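Local coordinates for protein possible TctC subunit of the Tripartite Tricarboxylate Transport(TTT) Family (Rhodopseudomonas palustris, PDB 6HKE) that binds malate in the periplasm and probably delivers it to a tripartite tricarboxylate transporter for uptake, at residues 84-90 with 297-302; 102-106 with 252-256; 112-118 with 187-193; 123-129 with 207-211. The protein carries 2 engineered substitutions. One frame throughout, in Å; residues are numbered along the deposited sequence.

In the fold
Contacts 2 and 3 use the two ends of the long strand 102-118. Its start packs on helix 249-263 in contact 2. Its far end pairs with strand 188-192 in contact 3, where Gln192 hydrogen-bonds the bound malate. Contacts 2 and 3 lie on opposite sides of the chain's centre, with centres 31 Å apart. Contact 4 reaches the same sheet through strand 205-210, which pairs with 102-118. Contacts 3 and 4 therefore adjoin, centres 10 Å apart: Val113 O lies 2.7 Å from Ala211 N, probably a hydrogen bond. Contact 1 joins two helices near the pocket, and its Ala86 side chain is about 9 Å from the ligand. His84 there touches Phe102 of contact 2.

Contact 1 of 4, residues 84-90 with 297-302; sequences HGAAVAL and EISRWE
This helix-helix contact joins the end of helix 82-90 to helix 287-305, with Ala86 packed against Trp301. The segment axes approach to 7.2 Å and cross at -37°. Ala86 CB sits over one face of the indole, 3.4 Å from the centroid of the Trp301 five-membered ring, a CH-pi contact. Arg300 CD covers the opposite face. The ring is set there by its first torsion, which turns CG away from the carbonyl carbon (chi1 -68°). Trp301 NE1 gives a weak hydrogen bond to Glu297 OE1, while Glu297 OE2 accepts a hydrogen bond from Trp238. Gly85 allows close approach: its CA is 3.9 Å from Glu297 CB. Val88 CG2 meets Ile298 CG1 at 3.9 Å. A water joins the backbones, donating to Gly85 O at 2.7 Å and to Ile298 O at 2.6 Å. Replacing Trp301 with an alanine would probably open a gap over Ala86 CB and cost Glu297 OE1 its weak indole bond, leaving it the salt bridge to Arg300. Ala153 of helix 150-162 also touches Ala86 and Trp301. The arrangement is a close helix pair with small residues facing an aromatic ring, near the malate pocket of a periplasmic binding protein.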
loop_
_atom_site.group_PDB
_atom_site.type_symbol
_atom_site.label_atom_id
_atom_site.label_comp_id
_atom_site.label_asym_id
_atom_site.label_seq_id
_atom_site.Cartn_x
_atom_site.Cartn_y
_atom_site.Cartn_z
ATOM N N HIS A 84 3.180 -2.850 8.005
ATOM C CA HIS A 84 2.858 -2.431 9.387
ATOM C C HIS A 84 1.489 -2.957 9.803
ATOM O O HIS A 84 0.867 -2.321 10.678
ATOM C CB HIS A 84 2.956 -0.912 9.504
ATOM C CG HIS A 84 4.366 -0.448 9.552
ATOM N ND1 HIS A 84 5.181 -0.486 8.452
ATOM C CD2 HIS A 84 5.112 0.015 10.580
ATOM C CE1 HIS A 84 6.381 -0.053 8.798
ATOM N NE2 HIS A 84 6.366 0.267 10.111
ATOM N N GLY A 85 1.055 -4.085 9.229
ATOM C CA GLY A 85 -0.285 -4.648 9.479
ATOM C C GLY A 85 -0.307 -6.139 9.237
ATOM O O GLY A 85 0.038 -6.893 10.163
ATOM N N ALA A 86 -0.687 -6.533 8.021
ATOM C CA ALA A 86 -0.817 -7.932 7.557
ATOM C C ALA A 86 0.488 -8.701 7.796
ATOM O O ALA A 86 0.385 -9.899 8.033
ATOM C CB ALA A 86 -1.230 -7.973 6.107
ATOM N N ALA A 87 1.656 -8.057 7.749
ATOM C CA ALA A 87 2.974 -8.739 7.829
ATOM C C ALA A 87 3.080 -9.563 9.126
ATOM O O ALA A 87 3.717 -10.642 9.112
ATOM C CB ALA A 87 4.090 -7.734 7.723
ATOM N N VAL A 88 2.489 -9.077 10.219
ATOM C CA VAL A 88 2.518 -9.770 11.546
ATOM C C VAL A 88 1.915 -11.165 11.366
ATOM O O VAL A 88 2.595 -12.141 11.715
ATOM C CB VAL A 88 1.789 -8.959 12.629
ATOM C CG1 VAL A 88 1.728 -9.719 13.949
ATOM C CG2 VAL A 88 2.439 -7.593 12.815
ATOM N N ALA A 89 0.740 -11.246 10.737
ATOM C CA ALA A 89 -0.024 -12.495 10.512
ATOM C C ALA A 89 0.587 -13.349 9.390
ATOM O O ALA A 89 0.478 -14.579 9.507
ATOM C CB ALA A 89 -1.466 -12.166 10.219
ATOM N N LEU A 90 1.150 -12.747 8.328
ATOM C CA LEU A 90 1.470 -13.455 7.058
ATOM C C LEU A 90 2.970 -13.742 6.912
ATOM O O LEU A 90 3.302 -14.586 6.057
ATOM C CB LEU A 90 1.026 -12.610 5.858
ATOM C CG LEU A 90 -0.423 -12.138 5.846
ATOM C CD1 LEU A 90 -0.732 -11.453 4.526
ATOM C CD2 LEU A 90 -1.389 -13.283 6.093
ATOM N N GLU A 297 -5.378 -3.199 11.874
ATOM C CA GLU A 297 -4.827 -3.978 10.733
ATOM C C GLU A 297 -4.161 -5.250 11.265
ATOM O O GLU A 297 -4.430 -6.314 10.704
ATOM C CB GLU A 297 -3.847 -3.173 9.877
ATOM C CG GLU A 297 -3.950 -3.513 8.397
ATOM C CD GLU A 297 -5.360 -3.437 7.816
ATOM O OE1 GLU A 297 -5.875 -4.491 7.393
ATOM O OE2 GLU A 297 -5.948 -2.332 7.777
ATOM N N ILE A 298 -3.353 -5.160 12.316
ATOM C CA ILE A 298 -2.659 -6.359 12.884
ATOM C C ILE A 298 -3.714 -7.425 13.217
ATOM O O ILE A 298 -3.505 -8.580 12.799
ATOM C CB ILE A 298 -1.773 -6.000 14.097
ATOM C CG1 ILE A 298 -0.534 -5.211 13.667
ATOM C CG2 ILE A 298 -1.394 -7.247 14.892
ATOM C CD1 ILE A 298 0.366 -4.749 14.802
ATOM N N SER A 299 -4.797 -7.054 13.915
ATOM C CA SER A 299 -5.852 -7.978 14.422
ATOM C C SER A 299 -6.654 -8.539 13.251
ATOM O O SER A 299 -6.977 -9.754 13.284
ATOM C CB SER A 299 -6.809 -7.324 15.398
ATOM O OG SER A 299 -6.179 -6.317 16.157
ATOM N N ARG A 300 -7.005 -7.667 12.298
ATOM C CA ARG A 300 -7.804 -8.009 11.094
ATOM C C ARG A 300 -7.120 -9.194 10.389
ATOM O O ARG A 300 -7.796 -10.200 10.151
ATOM C CB ARG A 300 -7.990 -6.744 10.240
ATOM C CG ARG A 300 -8.874 -6.913 9.017
ATOM C CD ARG A 300 -8.119 -7.576 7.879
ATOM N NE ARG A 300 -8.928 -7.904 6.703
ATOM C CZ ARG A 300 -9.151 -7.097 5.668
ATOM N NH1 ARG A 300 -9.891 -7.530 4.664
ATOM N NH2 ARG A 300 -8.645 -5.873 5.636
ATOM N N TRP A 301 -5.811 -9.118 10.135
ATOM C CA TRP A 301 -5.059 -10.165 9.386
ATOM C C TRP A 301 -4.750 -11.380 10.262
ATOM O O TRP A 301 -4.505 -12.444 9.672
ATOM C CB TRP A 301 -3.796 -9.583 8.748
ATOM C CG TRP A 301 -4.165 -8.633 7.656
ATOM C CD1 TRP A 301 -4.261 -7.281 7.756
ATOM C CD2 TRP A 301 -4.646 -8.974 6.346
ATOM N NE1 TRP A 301 -4.687 -6.748 6.574
ATOM C CE2 TRP A 301 -4.949 -7.761 5.695
ATOM C CE3 TRP A 301 -4.811 -10.171 5.647
ATOM C CZ2 TRP A 301 -5.405 -7.712 4.381
ATOM C CZ3 TRP A 301 -5.273 -10.120 4.354
ATOM C CH2 TRP A 301 -5.547 -8.908 3.724
ATOM N N GLU A 302 -4.729 -11.229 11.591
ATOM C CA GLU A 302 -4.703 -12.375 12.541
ATOM C C GLU A 302 -6.006 -13.173 12.375
ATOM O O GLU A 302 -5.905 -14.386 12.342
ATOM C CB GLU A 302 -4.471 -11.904 13.978
ATOM C CG GLU A 302 -2.996 -11.759 14.343
ATOM C CD GLU A 302 -2.660 -10.876 15.551
ATOM O OE1 GLU A 302 -3.578 -10.213 16.093
ATOM O OE2 GLU A 302 -1.463 -10.827 15.939
HETATM O O HOH W 1 -1.459 -8.926 11.228
#

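Contact 2 of 4, residues 102-106 with 252-256; sequences FTPVA and VAKLN
Thr103 and Val252 meet through single methyl groups, with Thr103 CG2 3.5 Å from Val252 CG2. With Thr103 OG1 beside the backbone N (chi1 -60°), the methyl CG2 lies anti to that N; OG1 makes a weak hydrogen bond with Gly246 N. Further along the strand, Val105 CG1 crosses Leu255 at an oblique angle and touches its CB at 3.6 Å. Val252 CG1 lies nearer the strand backbone, 3.8 Å from Pro104 O. Asn256 reaches back to the strand with its amide. Asn256 ND2 donates to Val105 O at 2.8 Å, with an N-H...O angle of 159°, and this acceptor lies close to the amide plane. The same ND2 also donates to Arg285 O. A leucine in place of Asn256 would probably leave both carbonyls, of Val105 and Arg285, without this donor. Val105 and Ala106 form a classic beta bulge opposite Leu241. The chemistry is a mostly apolar seam between helix 249-263 and strand 102-118, with one amide tying the helix to the bulged backbone.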
loop_
_atom_site.group_PDB
_atom_site.type_symbol
_atom_site.label_atom_id
_atom_site.label_comp_id
_atom_site.label_asym_id
_atom_site.label_seq_id
_atom_site.Cartn_x
_atom_site.Cartn_y
_atom_site.Cartn_z
ATOM N N PHE A 102 8.019 1.366 16.359
ATOM C CA PHE A 102 7.831 2.612 15.576
ATOM C C PHE A 102 7.013 3.621 16.369
ATOM O O PHE A 102 6.101 3.240 17.142
ATOM C CB PHE A 102 7.151 2.351 14.230
ATOM C CG PHE A 102 7.956 1.416 13.372
ATOM C CD1 PHE A 102 9.043 1.875 12.654
ATOM C CD2 PHE A 102 7.700 0.057 13.388
ATOM C CE1 PHE A 102 9.825 0.998 11.911
ATOM C CE2 PHE A 102 8.477 -0.813 12.641
ATOM C CZ PHE A 102 9.528 -0.341 11.888
ATOM N N THR A 103 7.369 4.885 16.170
ATOM C CA THR A 103 6.551 6.045 16.561
ATOM C C THR A 103 5.798 6.475 15.311
ATOM O O THR A 103 6.405 7.009 14.376
ATOM C CB THR A 103 7.404 7.133 17.215
ATOM O OG1 THR A 103 7.967 6.498 18.360
ATOM C CG2 THR A 103 6.599 8.349 17.615
ATOM N N PRO A 104 4.473 6.210 15.268
ATOM C CA PRO A 104 3.618 6.688 14.191
ATOM C C PRO A 104 3.717 8.214 14.113
ATOM O O PRO A 104 3.674 8.843 15.130
ATOM C CB PRO A 104 2.205 6.259 14.616
ATOM C CG PRO A 104 2.334 6.067 16.105
ATOM C CD PRO A 104 3.714 5.499 16.297
ATOM N N VAL A 105 3.839 8.768 12.916
ATOM C CA VAL A 105 3.896 10.238 12.701
ATOM C C VAL A 105 2.542 10.691 12.159
ATOM O O VAL A 105 1.923 11.577 12.799
ATOM C CB VAL A 105 5.070 10.608 11.777
ATOM C CG1 VAL A 105 5.067 12.069 11.366
ATOM C CG2 VAL A 105 6.375 10.250 12.442
ATOM N N ALA A 106 2.101 10.100 11.038
ATOM C CA ALA A 106 0.988 10.621 10.218
ATOM C C ALA A 106 0.450 9.573 9.234
ATOM O O ALA A 106 1.259 8.981 8.489
ATOM C CB ALA A 106 1.472 11.839 9.478
ATOM N N VAL A 252 8.059 14.592 16.424
ATOM C CA VAL A 252 6.872 13.919 15.831
ATOM C C VAL A 252 5.794 14.974 15.527
ATOM O O VAL A 252 5.205 14.880 14.437
ATOM C CB VAL A 252 6.350 12.786 16.725
ATOM C CG1 VAL A 252 5.079 12.185 16.155
ATOM C CG2 VAL A 252 7.403 11.711 16.921
ATOM N N ALA A 253 5.540 15.936 16.431
ATOM C CA ALA A 253 4.484 16.975 16.248
ATOM C C ALA A 253 4.774 17.804 14.983
ATOM O O ALA A 253 3.859 18.033 14.185
ATOM C CB ALA A 253 4.381 17.839 17.484
ATOM N N LYS A 254 6.036 18.189 14.784
ATOM C CA LYS A 254 6.487 19.066 13.676
ATOM C C LYS A 254 6.404 18.288 12.360
ATOM O O LYS A 254 6.017 18.891 11.350
ATOM C CB LYS A 254 7.902 19.572 13.962
ATOM C CG LYS A 254 8.490 20.507 12.913
ATOM C CD LYS A 254 9.293 21.643 13.518
ATOM C CE LYS A 254 10.458 22.092 12.659
ATOM N NZ LYS A 254 10.014 22.869 11.478
ATOM N N LEU A 255 6.780 17.010 12.357
ATOM C CA LEU A 255 6.693 16.183 11.128
ATOM C C LEU A 255 5.218 16.044 10.787
ATOM O O LEU A 255 4.846 16.266 9.623
ATOM C CB LEU A 255 7.355 14.823 11.347
ATOM C CG LEU A 255 8.882 14.856 11.364
ATOM C CD1 LEU A 255 9.457 13.508 11.769
ATOM C CD2 LEU A 255 9.427 15.291 10.013
ATOM N N ASN A 256 4.401 15.753 11.796
ATOM C CA ASN A 256 2.950 15.511 11.616
ATOM C C ASN A 256 2.287 16.747 10.995
ATOM O O ASN A 256 1.436 16.601 10.086
ATOM C CB ASN A 256 2.299 15.158 12.949
ATOM C CG ASN A 256 0.810 15.042 12.817
ATOM O OD1 ASN A 256 0.119 16.028 12.969
ATOM N ND2 ASN A 256 0.330 13.862 12.481
#

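Contact 3 of 4, residues 112-118 with 187-193; sequences PVLLLAR and DYMCDQI. With MLT (D-malate), chain D; LMR ((2S)-2-hydroxybutanedioic acid), chain E.
Backbone hydrogen bonds pair Leu114 with Asp191 and Leu116 with Met189 in antiparallel register. The shortest runs from Leu116 N to Met189 O, 2.7 Å. Ile193 N, just past the strand, donates to Pro112 O. One salt bridge ends the pairing: Arg118 NE meets Asp187 OD1 at 2.8 Å, nearly straight at 167°. The oxygen lies in the guanidinium plane, though the two groups' planes are 65° apart. Apolar contacts fill both faces. Leu115 CD1 reaches Tyr188 CD2 at 3.5 Å, and Leu114 CD1 touches Ile193 CG1 at 4.0 Å. Within this contact, Gln192 binds the ligand. The two malates overlap in one site; Gln192 NE2 donates to LMR O2 of (2S)-malate at 2.7 Å or, weakly, to MLT O3 of D-malate at 3.3 Å. Asp191 OD1 bonds Thr174 OG1, another pocket residue, and OD2 bonds Asn195. Helix 150-162 covers the face of Val113, Leu115 and Cys190, and helix 174-182 that of Leu116 and Met189. Strand 205-210 pairs with the other edge of strand 102-118.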
loop_
_atom_site.group_PDB
_atom_site.type_symbol
_atom_site.label_atom_id
_atom_site.label_comp_id
_atom_site.label_asym_id
_atom_site.label_seq_id
_atom_site.Cartn_x
_atom_site.Cartn_y
_atom_site.Cartn_z
ATOM N N PRO A 112 -8.581 2.192 -1.963
ATOM C CA PRO A 112 -8.940 0.811 -2.247
ATOM C C PRO A 112 -7.902 0.086 -3.118
ATOM O O PRO A 112 -7.055 0.697 -3.773
ATOM C CB PRO A 112 -10.291 0.933 -2.943
ATOM C CG PRO A 112 -10.232 2.292 -3.606
ATOM C CD PRO A 112 -9.443 3.164 -2.652
ATOM N N VAL A 113 -7.998 -1.227 -3.041
ATOM C CA VAL A 113 -7.252 -2.228 -3.834
ATOM C C VAL A 113 -8.203 -2.775 -4.903
ATOM O O VAL A 113 -9.416 -2.984 -4.593
ATOM C CB VAL A 113 -6.762 -3.346 -2.901
ATOM C CG1 VAL A 113 -6.367 -4.604 -3.657
ATOM C CG2 VAL A 113 -5.630 -2.853 -2.021
ATOM N N LEU A 114 -7.644 -3.046 -6.085
ATOM C CA LEU A 114 -8.328 -3.573 -7.285
ATOM C C LEU A 114 -7.726 -4.921 -7.661
ATOM O O LEU A 114 -6.493 -5.049 -7.623
ATOM C CB LEU A 114 -8.101 -2.589 -8.429
ATOM C CG LEU A 114 -8.942 -1.325 -8.359
ATOM C CD1 LEU A 114 -8.462 -0.297 -9.360
ATOM C CD2 LEU A 114 -10.397 -1.662 -8.625
ATOM N N LEU A 115 -8.571 -5.856 -8.090
ATOM C CA LEU A 115 -8.125 -7.104 -8.749
ATOM C C LEU A 115 -7.929 -6.793 -10.228
ATOM O O LEU A 115 -8.919 -6.469 -10.865
ATOM C CB LEU A 115 -9.185 -8.176 -8.523
ATOM C CG LEU A 115 -8.963 -9.465 -9.290
ATOM C CD1 LEU A 115 -7.592 -10.052 -8.976
ATOM C CD2 LEU A 115 -10.073 -10.448 -8.984
ATOM N N LEU A 116 -6.685 -6.776 -10.711
ATOM C CA LEU A 116 -6.350 -6.492 -12.129
ATOM C C LEU A 116 -5.954 -7.795 -12.806
ATOM O O LEU A 116 -5.464 -8.695 -12.117
ATOM C CB LEU A 116 -5.165 -5.545 -12.240
ATOM C CG LEU A 116 -5.218 -4.279 -11.412
ATOM C CD1 LEU A 116 -3.999 -3.444 -11.748
ATOM C CD2 LEU A 116 -6.507 -3.503 -11.656
ATOM N N ALA A 117 -6.103 -7.872 -14.115
ATOM C CA ALA A 117 -5.504 -8.970 -14.893
ATOM C C ALA A 117 -4.930 -8.401 -16.174
ATOM O O ALA A 117 -5.292 -7.258 -16.562
ATOM C CB ALA A 117 -6.522 -10.045 -15.167
ATOM N N ARG A 118 -4.068 -9.201 -16.797
ATOM C CA ARG A 118 -3.589 -8.967 -18.177
ATOM C C ARG A 118 -4.810 -8.797 -19.099
ATOM O O ARG A 118 -5.832 -9.485 -18.855
ATOM C CB ARG A 118 -2.650 -10.105 -18.581
ATOM C CG ARG A 118 -3.235 -11.505 -18.475
ATOM C CD ARG A 118 -2.193 -12.460 -19.031
ATOM N NE ARG A 118 -2.706 -13.802 -19.227
ATOM C CZ ARG A 118 -3.396 -14.194 -20.285
ATOM N NH1 ARG A 118 -3.670 -13.344 -21.263
ATOM N NH2 ARG A 118 -3.824 -15.442 -20.354
ATOM N N ASP A 187 -0.588 -13.069 -14.722
ATOM C CA ASP A 187 -2.025 -13.271 -15.038
ATOM C C ASP A 187 -2.875 -12.282 -14.245
ATOM O O ASP A 187 -3.655 -11.541 -14.865
ATOM C CB ASP A 187 -2.393 -14.733 -14.825
ATOM C CG ASP A 187 -1.666 -15.586 -15.852
ATOM O OD1 ASP A 187 -1.968 -15.419 -17.047
ATOM O OD2 ASP A 187 -0.734 -16.311 -15.465
ATOM N N TYR A 188 -2.719 -12.234 -12.928
ATOM C CA TYR A 188 -3.437 -11.216 -12.133
ATOM C C TYR A 188 -2.616 -10.760 -10.934
ATOM O O TYR A 188 -1.503 -11.237 -10.666
ATOM C CB TYR A 188 -4.835 -11.707 -11.769
ATOM C CG TYR A 188 -4.938 -12.852 -10.800
ATOM C CD1 TYR A 188 -4.886 -14.157 -11.251
ATOM C CD2 TYR A 188 -5.219 -12.633 -9.459
ATOM C CE1 TYR A 188 -5.074 -15.219 -10.387
ATOM C CE2 TYR A 188 -5.393 -13.688 -8.581
ATOM C CZ TYR A 188 -5.325 -14.987 -9.049
ATOM O OH TYR A 188 -5.483 -16.046 -8.200
ATOM N N MET A 189 -3.201 -9.790 -10.249
ATOM C CA MET A 189 -2.535 -8.917 -9.273
ATOM C C MET A 189 -3.646 -8.187 -8.524
ATOM O O MET A 189 -4.646 -7.792 -9.180
ATOM C CB MET A 189 -1.673 -7.932 -10.061
ATOM C CG MET A 189 -0.531 -7.324 -9.315
ATOM S SD MET A 189 0.301 -6.279 -10.529
ATOM C CE MET A 189 -0.305 -4.662 -10.067
ATOM N N CYS A 190 -3.511 -8.057 -7.209
ATOM C CA CYS A 190 -4.306 -7.087 -6.425
ATOM C C CYS A 190 -3.404 -5.887 -6.230
ATOM O O CYS A 190 -2.276 -6.116 -5.788
ATOM C CB CYS A 190 -4.786 -7.696 -5.123
ATOM S SG CYS A 190 -5.870 -9.109 -5.440
ATOM N N ASP A 191 -3.837 -4.699 -6.667
ATOM C CA ASP A 191 -2.981 -3.490 -6.582
ATOM C C ASP A 191 -3.772 -2.310 -5.995
ATOM O O ASP A 191 -4.985 -2.253 -6.123
ATOM C CB ASP A 191 -2.348 -3.209 -7.941
ATOM C CG ASP A 191 -1.087 -2.349 -7.912
ATOM O OD1 ASP A 191 -0.580 -2.068 -6.808
ATOM O OD2 ASP A 191 -0.622 -1.953 -9.012
ATOM N N GLN A 192 -3.048 -1.409 -5.350
ATOM C CA GLN A 192 -3.525 -0.083 -4.908
ATOM C C GLN A 192 -3.963 0.736 -6.135
ATOM O O GLN A 192 -3.281 0.721 -7.182
ATOM C CB GLN A 192 -2.408 0.558 -4.081
ATOM C CG GLN A 192 -2.270 -0.087 -2.709
ATOM C CD GLN A 192 -0.923 0.147 -2.088
ATOM O OE1 GLN A 192 -0.754 1.082 -1.305
ATOM N NE2 GLN A 192 0.049 -0.673 -2.475
ATOM N N ILE A 193 -5.077 1.449 -5.990
ATOM C CA ILE A 193 -5.747 2.181 -7.094
ATOM C C ILE A 193 -4.777 3.196 -7.721
ATOM O O ILE A 193 -4.829 3.327 -8.956
ATOM C CB ILE A 193 -7.066 2.805 -6.583
ATOM C CG1 ILE A 193 -7.922 3.323 -7.737
ATOM C CG2 ILE A 193 -6.812 3.878 -5.548
ATOM C CD1 ILE A 193 -9.336 3.643 -7.342
HETATM C C1 MLT D . 2.700 -3.183 -1.988
HETATM O O1 MLT D . 2.462 -3.314 -0.767
HETATM O O2 MLT D . 2.213 -3.984 -2.818
HETATM C C2 MLT D . 3.619 -2.067 -2.430
HETATM O O3 MLT D . 3.323 -0.748 -1.925
HETATM C C3 MLT D . 3.582 -1.868 -3.915
HETATM C C4 MLT D . 4.588 -0.769 -4.144
HETATM O O4 MLT D . 4.494 0.311 -3.499
HETATM O O5 MLT D . 5.499 -1.028 -4.957
HETATM C C1 LMR E . 2.504 -3.316 -2.209
HETATM O O1A LMR E . 2.956 -3.378 -1.055
HETATM O O1B LMR E . 1.736 -4.174 -2.720
HETATM C C2 LMR E . 2.898 -2.096 -3.057
HETATM O O2 LMR E . 2.702 -0.842 -2.413
HETATM C C3 LMR E . 4.361 -2.140 -3.509
HETATM C C4 LMR E . 4.690 -0.768 -4.072
HETATM O O4A LMR E . 4.948 -0.688 -5.288
HETATM O O4B LMR E . 4.644 0.224 -3.304
#

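Contact 4 of 4, residues 123-129 with 207-211; sequences PKDLSEF and AYVIA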
loop_
_atom_site.group_PDB
_atom_site.type_symbol
_atom_site.label_atom_id
_atom_site.label_comp_id
_atom_site.label_asym_id
_atom_site.label_seq_id
_atom_site.Cartn_x
_atom_site.Cartn_y
_atom_site.Cartn_z
ATOM N N PRO A 123 -11.407 -14.797 -18.459
ATOM C CA PRO A 123 -12.634 -14.553 -17.701
ATOM C C PRO A 123 -13.103 -13.103 -17.928
ATOM O O PRO A 123 -12.277 -12.218 -18.041
ATOM C CB PRO A 123 -12.222 -14.810 -16.245
ATOM C CG PRO A 123 -10.965 -15.646 -16.352
ATOM C CD PRO A 123 -10.272 -15.135 -17.594
ATOM N N LYS A 124 -14.410 -12.884 -18.031
ATOM C CA LYS A 124 -14.978 -11.541 -18.319
ATOM C C LYS A 124 -15.554 -10.940 -17.034
ATOM O O LYS A 124 -15.684 -9.705 -16.984
ATOM C CB LYS A 124 -15.986 -11.649 -19.466
ATOM C CG LYS A 124 -15.351 -12.024 -20.798
ATOM C CD LYS A 124 -16.251 -11.823 -22.002
ATOM C CE LYS A 124 -16.270 -13.016 -22.937
ATOM N NZ LYS A 124 -16.937 -14.191 -22.322
ATOM N N ASP A 125 -15.834 -11.769 -16.021
ATOM C CA ASP A 125 -16.315 -11.309 -14.695
ATOM C C ASP A 125 -15.781 -12.251 -13.611
ATOM O O ASP A 125 -15.027 -13.188 -13.958
ATOM C CB ASP A 125 -17.840 -11.182 -14.694
ATOM C CG ASP A 125 -18.548 -12.489 -14.970
ATOM O OD1 ASP A 125 -18.180 -13.506 -14.347
ATOM O OD2 ASP A 125 -19.458 -12.484 -15.810
ATOM N N LEU A 126 -16.161 -12.010 -12.353
ATOM C CA LEU A 126 -15.558 -12.669 -11.166
ATOM C C LEU A 126 -16.023 -14.128 -11.068
ATOM O O LEU A 126 -15.214 -14.981 -10.615
ATOM C CB LEU A 126 -15.924 -11.882 -9.910
ATOM C CG LEU A 126 -15.133 -12.297 -8.669
ATOM C CD1 LEU A 126 -13.697 -11.787 -8.751
ATOM C CD2 LEU A 126 -15.807 -11.807 -7.403
ATOM N N SER A 127 -17.280 -14.396 -11.452
ATOM C CA SER A 127 -17.837 -15.754 -11.685
ATOM C C SER A 127 -16.859 -16.587 -12.523
ATOM O O SER A 127 -16.311 -17.561 -12.002
ATOM C CB SER A 127 -19.187 -15.676 -12.361
ATOM O OG SER A 127 -20.175 -15.245 -11.444
ATOM N N GLU A 128 -16.672 -16.215 -13.785
ATOM C CA GLU A 128 -15.758 -16.899 -14.741
ATOM C C GLU A 128 -14.335 -16.916 -14.173
ATOM O O GLU A 128 -13.614 -17.900 -14.403
ATOM C CB GLU A 128 -15.737 -16.184 -16.095
ATOM C CG GLU A 128 -17.038 -16.278 -16.877
ATOM C CD GLU A 128 -17.012 -15.521 -18.200
ATOM O OE1 GLU A 128 -15.973 -14.885 -18.499
ATOM O OE2 GLU A 128 -18.036 -15.558 -18.929
ATOM N N PHE A 129 -13.937 -15.845 -13.486
ATOM C CA PHE A 129 -12.559 -15.673 -12.970
ATOM C C PHE A 129 -12.228 -16.796 -11.978
ATOM O O PHE A 129 -11.138 -17.373 -12.097
ATOM C CB PHE A 129 -12.382 -14.287 -12.359
ATOM C CG PHE A 129 -11.028 -14.088 -11.741
ATOM C CD1 PHE A 129 -10.734 -14.626 -10.500
ATOM C CD2 PHE A 129 -10.034 -13.400 -12.420
ATOM C CE1 PHE A 129 -9.481 -14.458 -9.942
ATOM C CE2 PHE A 129 -8.782 -13.227 -11.851
ATOM C CZ PHE A 129 -8.508 -13.761 -10.618
ATOM N N ALA A 207 -9.514 -4.329 -14.634
ATOM C CA ALA A 207 -9.963 -4.569 -13.248
ATOM C C ALA A 207 -11.163 -5.510 -13.310
ATOM O O ALA A 207 -11.960 -5.330 -14.205
ATOM C CB ALA A 207 -10.346 -3.263 -12.598
ATOM N N TYR A 208 -11.261 -6.495 -12.422
ATOM C CA TYR A 208 -12.480 -7.316 -12.250
ATOM C C TYR A 208 -13.332 -6.686 -11.151
ATOM O O TYR A 208 -14.492 -6.376 -11.423
ATOM C CB TYR A 208 -12.105 -8.771 -11.985
ATOM C CG TYR A 208 -11.676 -9.499 -13.232
ATOM C CD1 TYR A 208 -12.611 -10.140 -14.023
ATOM C CD2 TYR A 208 -10.352 -9.523 -13.641
ATOM C CE1 TYR A 208 -12.238 -10.818 -15.170
ATOM C CE2 TYR A 208 -9.965 -10.189 -14.792
ATOM C CZ TYR A 208 -10.913 -10.836 -15.566
ATOM O OH TYR A 208 -10.554 -11.509 -16.704
ATOM N N VAL A 209 -12.760 -6.452 -9.966
ATOM C CA VAL A 209 -13.522 -5.873 -8.822
ATOM C C VAL A 209 -12.632 -4.897 -8.056
ATOM O O VAL A 209 -11.416 -4.899 -8.263
ATOM C CB VAL A 209 -14.114 -6.964 -7.914
ATOM C CG1 VAL A 209 -15.211 -7.716 -8.638
ATOM C CG2 VAL A 209 -13.066 -7.929 -7.390
ATOM N N ILE A 210 -13.270 -4.025 -7.283
ATOM C CA ILE A 210 -12.620 -3.119 -6.296
ATOM C C ILE A 210 -12.966 -3.686 -4.918
ATOM O O ILE A 210 -14.128 -4.088 -4.723
ATOM C CB ILE A 210 -13.069 -1.660 -6.520
ATOM C CG1 ILE A 210 -12.317 -0.685 -5.612
ATOM C CG2 ILE A 210 -14.571 -1.508 -6.375
ATOM C CD1 ILE A 210 -12.532 0.774 -5.997
ATOM N N ALA A 211 -11.971 -3.828 -4.049
ATOM C CA ALA A 211 -12.118 -4.436 -2.711
ATOM C C ALA A 211 -12.576 -3.352 -1.739
ATOM O O ALA A 211 -11.796 -2.994 -0.830
ATOM C CB ALA A 211 -10.828 -5.068 -2.277
#
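Tyr208 of strand 205-210 packs against Pro123, Asp125 and Phe129 at the turn into helix 126-136. From CB its ring heads toward the turn, because CG is set opposite the carbonyl carbon (chi1 -77°). CD1 comes first, 3.8 Å from Asp125 C. CE1 follows on the same edge, 3.8 Å from Asp125 N and 4.1 Å from Pro123 CB. On the other edge, CD2 and CE2 lie under Phe129 CD2, which is 4.0 Å from Tyr208 CE2. Phe129 presents its edge to the Tyr208 face, with CD2 above the ring centre. This is an edge-to-face pair with centroids 5.2 Å apart and planes at 58°. At the tip, OH lies beside the Pro123 ring, with Pro123 CB at 3.7 Å. The modelled approach of OH to the Pro123 carbonyl is doubtful. Asp125 is the N-cap, and its OD1 accepts from Glu128 N at 3.2 Å. Glu128 OE1 accepts from Lys124 N at 2.6 Å, one residue before the N-cap. Val209 CG2 packs on Leu126 CD1. Leu126 also rests on Leu115 of strand 102-118, and Phe129 meets Tyr188 of strand 188-192 edge-to-face. The start of helix 126-136 thus packs against three neighbouring strands.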